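Local coordinates for ribonucleoside triphosphate reductase (Lactobacillus leichmannii, PDB 1L1L), which reduces ribonucleoside triphosphates to 2'-deoxyribonucleoside triphosphates, probably with adenosylcobalamin (coenzyme B12) as its radical source, at residues A[475-478]-A[479-483]; A[94-98]-A[99-103]; A[619-622]-A[623-627]; A[13-16]-A[17-21]. All blocks are in the same frame, centred on the assembly; numbering follows the deposited sequence.

Contact 1: residues A[475-478]-A[479-483]; sequences SGIQ and DWLLT
Q478, D479 and I477 carry this contact in the first turns of helix 477-485. G476 is the N-cap and has a positive phi of 66°. Its O accepts from W480 N at 3.0 Å, the first i to i+4 bond of the helix. L481 N to I477 O (3.1 Å) and L482 N to Q478 O (2.9 Å) continue the series.

The Q478 side chain leaves the helix. Its CB lies against D479 N (3.2 Å), while a bend at chi2 (-48°) carries NE2 to M563 O. The D479 carboxylate is gripped at both oxygens, OD1 by H566 NE2 and OD2 by S560 N. Two bonds of this kind should fix its rotation.

I477 and L481 lie side by side and point the same way. I477 CG2 stands anti to the backbone N, which brings it alongside L481 CD1 at 3.8 Å. L481 CG also sits close against I477 O. L638 of helix 628-641 touches I477, and M517 of helix 512-536 touches L481.

D479 O takes two bonds from T483. T483 OG1 (2.8 Å) and T483 N (3.1 Å) reach D479 O from opposite faces of the carbonyl plane.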
# COMPACT_ATOMS: atom_id res chain seq x y z
N SER A 475 13.27 5.71 4.63
CA SER A 475 13.47 5.66 3.19
C SER A 475 14.73 6.42 2.80
O SER A 475 15.32 7.13 3.62
CB SER A 475 12.25 6.24 2.48
OG SER A 475 12.29 5.95 1.10
N GLY A 476 15.16 6.27 1.55
CA GLY A 476 16.38 6.93 1.12
C GLY A 476 17.55 6.35 1.88
O GLY A 476 18.59 6.99 2.05
N ILE A 477 17.40 5.10 2.31
CA ILE A 477 18.41 4.39 3.09
C ILE A 477 19.77 4.19 2.41
O ILE A 477 20.81 4.31 3.06
CB ILE A 477 17.87 3.01 3.53
CG1 ILE A 477 16.66 3.21 4.45
CG2 ILE A 477 18.98 2.20 4.21
CD1 ILE A 477 15.93 1.90 4.80
N GLN A 478 19.78 3.89 1.12
CA GLN A 478 21.06 3.72 0.47
C GLN A 478 21.77 5.06 0.35
O GLN A 478 22.99 5.13 0.54
CB GLN A 478 20.90 3.06 -0.90
CG GLN A 478 20.41 1.61 -0.86
CD GLN A 478 21.18 0.73 0.14
OE1 GLN A 478 22.40 0.77 0.20
NE2 GLN A 478 20.45 -0.06 0.91
N ASP A 479 21.03 6.13 0.04
CA ASP A 479 21.64 7.46 -0.09
C ASP A 479 22.25 7.88 1.25
O ASP A 479 23.38 8.36 1.31
CB ASP A 479 20.60 8.54 -0.45
CG ASP A 479 19.94 8.32 -1.79
OD1 ASP A 479 20.56 7.71 -2.70
OD2 ASP A 479 18.80 8.79 -1.94
N TRP A 480 21.47 7.69 2.31
CA TRP A 480 21.89 8.05 3.65
C TRP A 480 23.16 7.33 4.11
O TRP A 480 24.04 7.96 4.70
CB TRP A 480 20.76 7.77 4.64
CG TRP A 480 21.05 8.17 6.05
CD1 TRP A 480 21.47 9.40 6.49
CD2 TRP A 480 20.87 7.37 7.23
NE1 TRP A 480 21.56 9.41 7.86
CE2 TRP A 480 21.19 8.18 8.34
CE3 TRP A 480 20.46 6.05 7.45
CZ2 TRP A 480 21.12 7.71 9.66
CZ3 TRP A 480 20.39 5.58 8.77
CH2 TRP A 480 20.72 6.41 9.85
N LEU A 481 23.24 6.03 3.84
CA LEU A 481 24.40 5.24 4.24
C LEU A 481 25.65 5.47 3.38
O LEU A 481 26.75 5.59 3.90
CB LEU A 481 24.06 3.75 4.23
CG LEU A 481 22.92 3.29 5.15
CD1 LEU A 481 22.71 1.78 4.99
CD2 LEU A 481 23.24 3.63 6.59
N LEU A 482 25.48 5.52 2.06
CA LEU A 482 26.61 5.71 1.16
C LEU A 482 27.30 7.03 1.46
O LEU A 482 28.53 7.12 1.49
CB LEU A 482 26.14 5.69 -0.29
CG LEU A 482 27.23 5.86 -1.37
CD1 LEU A 482 28.26 4.75 -1.24
CD2 LEU A 482 26.58 5.83 -2.75
N THR A 483 26.49 8.06 1.69
CA THR A 483 27.00 9.38 1.97
C THR A 483 27.70 9.38 3.32
O THR A 483 28.90 9.61 3.41
CB THR A 483 25.85 10.40 2.00
OG1 THR A 483 25.19 10.40 0.73
CG2 THR A 483 26.36 11.81 2.29

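Contact 2: residues A[94-98]-A[99-103]; sequences ATPSG and RNLWI
S97 OG takes two hydrogen bonds from N100, one from the backbone and one from the side chain. N100 N is 3.3 Å from S97 OG, with an N-H...O angle of 160°. N100 ND2 lies 2.5 Å from the same S97 OG; this is unusually short, so the exact length is doubtful. The oxygen lies close to the plane of the N100 amide. S97 brings OG to this place with a chi1 of 69°, between its own backbone N and carbonyl carbon. The amide has other partners too, Y446 OH at OD1 and, by a weak bond, L116 O at ND2. Together these should keep the amide from turning.

The backbone bonds of the helix start here as well. L101 N reaches S97 O at 3.0 Å, and W102 N reaches G98 O at 3.1 Å.

P96 packs on N100 and L101. P96 CB lies 3.6 Å from N100 CB. The P96 ring also meets L101 at about a right angle, with CG 3.8 Å from L101 CD2. The T95 hydroxyl donates back to its neighbour, T95 OG1 to P96 O at 3.2 Å. T95 OG1 also lies 3.6 Å from L101 CD2. V553 of helix 551-557 touches both T95 and L101.

Strand 94-96 pairs antiparallel with strand 421-424. The chain then turns, and the axes of strand 94-96 and helix 99-103 make an angle of 70°. This is a serine N-cap at the start of helix 98-103, directly after an edge strand of a mixed sheet.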
# COMPACT_ATOMS: atom_id res chain seq x y z
N ALA A 94 10.61 14.48 5.72
CA ALA A 94 9.79 13.37 6.18
C ALA A 94 8.39 13.63 5.66
O ALA A 94 8.07 14.76 5.30
CB ALA A 94 9.79 13.29 7.71
N THR A 95 7.56 12.60 5.60
CA THR A 95 6.20 12.78 5.10
C THR A 95 5.28 11.62 5.48
O THR A 95 5.74 10.52 5.75
CB THR A 95 6.21 12.90 3.57
OG1 THR A 95 4.88 13.13 3.08
CG2 THR A 95 6.73 11.61 2.96
N PRO A 96 3.97 11.87 5.54
CA PRO A 96 3.07 10.76 5.88
C PRO A 96 2.87 9.97 4.59
O PRO A 96 3.52 10.26 3.58
CB PRO A 96 1.80 11.46 6.33
CG PRO A 96 1.80 12.71 5.52
CD PRO A 96 3.24 13.15 5.56
N SER A 97 1.98 8.99 4.61
CA SER A 97 1.73 8.18 3.42
C SER A 97 1.07 8.98 2.31
O SER A 97 0.47 10.03 2.55
CB SER A 97 0.83 6.99 3.78
OG SER A 97 -0.48 7.43 4.09
N GLY A 98 1.18 8.48 1.08
CA GLY A 98 0.56 9.17 -0.04
C GLY A 98 -0.93 9.39 0.21
O GLY A 98 -1.48 10.42 -0.16
N ARG A 99 -1.58 8.41 0.83
CA ARG A 99 -3.01 8.53 1.13
C ARG A 99 -3.26 9.72 2.03
O ARG A 99 -4.20 10.48 1.81
CB ARG A 99 -3.54 7.25 1.81
CG ARG A 99 -4.88 7.42 2.55
CD ARG A 99 -6.00 7.97 1.66
NE ARG A 99 -6.40 7.04 0.61
CZ ARG A 99 -7.20 5.99 0.80
NH1 ARG A 99 -7.69 5.73 2.01
NH2 ARG A 99 -7.50 5.20 -0.22
N ASN A 100 -2.42 9.87 3.05
CA ASN A 100 -2.55 10.99 3.98
C ASN A 100 -2.38 12.31 3.22
O ASN A 100 -3.15 13.25 3.43
CB ASN A 100 -1.51 10.88 5.10
CG ASN A 100 -1.91 9.91 6.20
OD1 ASN A 100 -2.33 10.32 7.29
ND2 ASN A 100 -1.79 8.61 5.92
N LEU A 101 -1.38 12.40 2.35
CA LEU A 101 -1.17 13.64 1.60
C LEU A 101 -2.39 14.00 0.76
O LEU A 101 -2.69 15.18 0.55
CB LEU A 101 0.06 13.56 0.70
CG LEU A 101 1.44 13.43 1.34
CD1 LEU A 101 2.52 13.35 0.28
CD2 LEU A 101 1.69 14.65 2.26
N TRP A 102 -3.10 12.98 0.30
CA TRP A 102 -4.26 13.21 -0.53
C TRP A 102 -5.57 13.46 0.20
O TRP A 102 -6.42 14.20 -0.30
CB TRP A 102 -4.44 12.02 -1.50
CG TRP A 102 -5.68 12.10 -2.35
CD1 TRP A 102 -6.82 11.35 -2.22
CD2 TRP A 102 -5.91 12.97 -3.47
NE1 TRP A 102 -7.74 11.70 -3.18
CE2 TRP A 102 -7.20 12.69 -3.97
CE3 TRP A 102 -5.14 13.96 -4.11
CZ2 TRP A 102 -7.75 13.37 -5.06
CZ3 TRP A 102 -5.68 14.63 -5.20
CH2 TRP A 102 -6.98 14.33 -5.67
N ILE A 103 -5.74 12.88 1.39
CA ILE A 103 -7.01 13.01 2.09
C ILE A 103 -6.99 13.60 3.51
O ILE A 103 -8.03 13.92 4.07
CB ILE A 103 -7.73 11.63 2.14
CG1 ILE A 103 -9.24 11.81 2.00
CG2 ILE A 103 -7.38 10.89 3.42
CD1 ILE A 103 -9.67 12.19 0.61

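Contact 3: residues A[619-622]-A[623-627]; sequences NFAS and AGTVS
S622 and T625 form the tight part of this contact, and S622 O is its focus. T625 N donates to S622 O at 2.7 Å from above the carbonyl plane. T625 OG1 donates to the same S622 O at 3.0 Å, in the plane and on a lone pair. V626 N adds a weak bond to it. The OG1 bond is possible because the T625 chi1 (71°) sets OG1 between the backbone N and the carbonyl carbon, facing back over the turn. The methyl of the same side chain is close too, with T625 CG2 3.2 Å from S622 OG.

On the buried side A621 CB meets V626 CG2 at 3.6 Å. CG2 of V626 also rests 3.4 Å from S622 O, so this methyl covers one side of the gripped oxygen.

The bond from T625 N to S622 O closes a beta turn over S622 to T625, with A623 and G624 at its corners. Their phi/psi values are near those of a type I turn. The turn lies in the loop between strand 603-611 and helix 628-641. S627 ends the loop and is the N-cap of that helix, with OG bound to E630 N.

The corners are the looser side. A623 and G624 are partly exposed there, and the A623 methyl points away from 619-622, with CB near S622 C.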
# COMPACT_ATOMS: atom_id res chain seq x y z
N ASN A 619 31.91 3.19 -4.47
CA ASN A 619 31.09 2.27 -3.69
C ASN A 619 29.63 2.36 -4.12
O ASN A 619 28.77 1.67 -3.57
CB ASN A 619 31.20 2.56 -2.19
CG ASN A 619 32.51 2.06 -1.60
OD1 ASN A 619 32.89 0.91 -1.81
ND2 ASN A 619 33.19 2.91 -0.85
N PHE A 620 29.36 3.22 -5.10
CA PHE A 620 28.01 3.38 -5.61
C PHE A 620 27.65 2.08 -6.31
O PHE A 620 28.43 1.56 -7.10
CB PHE A 620 27.93 4.51 -6.63
CG PHE A 620 26.55 4.67 -7.23
CD1 PHE A 620 25.57 5.37 -6.54
CD2 PHE A 620 26.23 4.07 -8.43
CE1 PHE A 620 24.27 5.47 -7.05
CE2 PHE A 620 24.94 4.14 -8.95
CZ PHE A 620 23.95 4.84 -8.26
N ALA A 621 26.46 1.57 -6.03
CA ALA A 621 26.02 0.33 -6.65
C ALA A 621 24.64 0.49 -7.29
O ALA A 621 23.72 0.99 -6.64
CB ALA A 621 25.97 -0.78 -5.61
N SER A 622 24.52 0.10 -8.55
CA SER A 622 23.24 0.19 -9.24
C SER A 622 22.53 -1.15 -9.04
O SER A 622 23.18 -2.19 -8.97
CB SER A 622 23.45 0.47 -10.73
OG SER A 622 24.26 -0.52 -11.32
N ALA A 623 21.20 -1.11 -8.96
CA ALA A 623 20.39 -2.30 -8.73
C ALA A 623 20.77 -3.50 -9.59
O ALA A 623 20.76 -4.64 -9.12
CB ALA A 623 18.91 -1.98 -8.92
N GLY A 624 21.13 -3.24 -10.84
CA GLY A 624 21.50 -4.32 -11.73
C GLY A 624 22.83 -4.98 -11.39
O GLY A 624 23.07 -6.12 -11.80
N THR A 625 23.68 -4.29 -10.64
CA THR A 625 24.99 -4.85 -10.31
C THR A 625 25.11 -5.42 -8.91
O THR A 625 26.09 -6.10 -8.60
CB THR A 625 26.12 -3.80 -10.50
OG1 THR A 625 26.03 -2.79 -9.48
CG2 THR A 625 26.01 -3.15 -11.87
N VAL A 626 24.12 -5.16 -8.05
CA VAL A 626 24.17 -5.67 -6.67
C VAL A 626 23.84 -7.16 -6.62
O VAL A 626 22.77 -7.59 -7.05
CB VAL A 626 23.20 -4.91 -5.76
CG1 VAL A 626 23.29 -5.44 -4.34
CG2 VAL A 626 23.53 -3.43 -5.78
N SER A 627 24.75 -7.95 -6.07
CA SER A 627 24.54 -9.38 -6.00
C SER A 627 23.32 -9.76 -5.17
O SER A 627 22.93 -9.04 -4.25
CB SER A 627 25.77 -10.07 -5.41
OG SER A 627 25.82 -9.89 -4.01

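Contact 4: residues A[13-16]-A[17-21]; sequences DRVK and ASVKP
V15 and V19 make the apolar part of this contact. They lie side by side, and V15 CG1 is 3.9 Å from V19 CG2. With a chi1 of 172°, V15 has CG1 anti to its backbone N and leaning toward the next turn. Y90 of helix 72-90 touches both valines.

The backbone bonds weaken in places near the helix end. S18 N reaches R14 O at 3.2 Å. V19 N lies 2.6 Å from V15 O, short enough that the exact length is doubtful. A17 N is shared between D13 O and R14 O, and both bonds are weak. S18 N has a second, weak bond to V15 O. Such i to i+3 bonds beside the i to i+4 ones are consistent with a tighter, 3-10-like last turn.

One side-chain hydroxyl joins in. S18 OG donates to R14 O at 3.0 Å, from the opposite face of the carbonyl plane to S18 N. A chi1 of 56° sets S18 OG between the backbone N and carbonyl carbon, which brings it back to R14 O.

A water links the two segments. It donates to K16 O at 3.0 Å and to V19 O at 2.7 Å.

V19 is the first residue to leave helical angles. The whole is the C-terminal end of surface helix 9-18, where a serine hydroxyl and a water take up backbone carbonyls.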
# COMPACT_ATOMS: atom_id res chain seq x y z
N ASP A 13 3.81 31.72 5.78
CA ASP A 13 4.67 32.63 5.01
C ASP A 13 6.10 32.64 5.54
O ASP A 13 7.04 32.79 4.77
CB ASP A 13 4.12 34.06 5.05
CG ASP A 13 2.82 34.20 4.29
OD1 ASP A 13 2.72 33.66 3.16
OD2 ASP A 13 1.90 34.86 4.81
N ARG A 14 6.25 32.50 6.85
CA ARG A 14 7.57 32.50 7.48
C ARG A 14 8.34 31.23 7.09
O ARG A 14 9.53 31.28 6.79
CB ARG A 14 7.42 32.59 9.00
CG ARG A 14 8.33 33.62 9.67
CD ARG A 14 7.59 34.36 10.79
NE ARG A 14 7.18 33.48 11.88
CZ ARG A 14 5.96 33.46 12.42
NH1 ARG A 14 5.03 34.29 11.98
NH2 ARG A 14 5.68 32.61 13.40
N VAL A 15 7.65 30.10 7.12
CA VAL A 15 8.27 28.83 6.76
C VAL A 15 8.68 28.87 5.29
O VAL A 15 9.80 28.49 4.93
CB VAL A 15 7.31 27.66 6.99
CG1 VAL A 15 7.90 26.37 6.41
CG2 VAL A 15 7.05 27.49 8.47
N LYS A 16 7.76 29.35 4.45
CA LYS A 16 8.00 29.45 3.02
C LYS A 16 9.18 30.38 2.72
O LYS A 16 9.89 30.22 1.72
CB LYS A 16 6.75 29.99 2.31
CG LYS A 16 5.53 29.08 2.42
CD LYS A 16 4.26 29.75 1.90
CE LYS A 16 4.37 30.13 0.43
NZ LYS A 16 3.13 30.83 -0.04
N ALA A 17 9.40 31.35 3.61
CA ALA A 17 10.48 32.30 3.42
C ALA A 17 11.85 31.72 3.77
O ALA A 17 12.85 32.09 3.16
CB ALA A 17 10.22 33.56 4.25
N SER A 18 11.88 30.81 4.73
CA SER A 18 13.14 30.21 5.18
C SER A 18 13.37 28.74 4.82
O SER A 18 14.49 28.23 4.94
CB SER A 18 13.26 30.37 6.70
OG SER A 18 12.13 29.79 7.34
N VAL A 19 12.31 28.06 4.40
CA VAL A 19 12.44 26.65 4.04
C VAL A 19 12.20 26.41 2.56
O VAL A 19 11.19 26.83 2.01
CB VAL A 19 11.46 25.77 4.85
CG1 VAL A 19 11.58 24.31 4.41
CG2 VAL A 19 11.75 25.90 6.34
N LYS A 20 13.15 25.74 1.93
CA LYS A 20 13.08 25.41 0.52
C LYS A 20 12.80 23.90 0.41
O LYS A 20 13.64 23.08 0.79
CB LYS A 20 14.40 25.73 -0.17
CG LYS A 20 14.50 25.26 -1.62
CD LYS A 20 15.91 25.43 -2.17
CE LYS A 20 15.99 24.98 -3.63
NZ LYS A 20 17.37 25.09 -4.17
N PRO A 21 11.60 23.52 -0.09
CA PRO A 21 11.25 22.10 -0.23
C PRO A 21 12.33 21.38 -1.02
O PRO A 21 12.74 21.86 -2.07
CB PRO A 21 9.92 22.15 -0.97
CG PRO A 21 9.32 23.44 -0.49
CD PRO A 21 10.50 24.38 -0.55
O HOH W 1 9.86 27.88 -0.15

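Contacts 1 and 3 touch: L482 CD1 lies 3.8 Å from N619 CB, and L482 CD2 lies 3.9 Å from F620 CD1. H566 also joins them, bonded to the D479 carboxylate and to the backbone of A623. Contacts 1 and 2 are about 21 Å apart between centres, but strand 421-424 links them: S475 bonds to V424 and T95 to E423. Contact 4 is the outermost, about 20 Å from contact 2 between centres. Y90, at the end of helix 72-90, packs on it just before strand 94-96. Contact 2 is nearest the chain centre. Its R99 touches N118, next to the C119-C419 disulfide, probably the active-site redox pair.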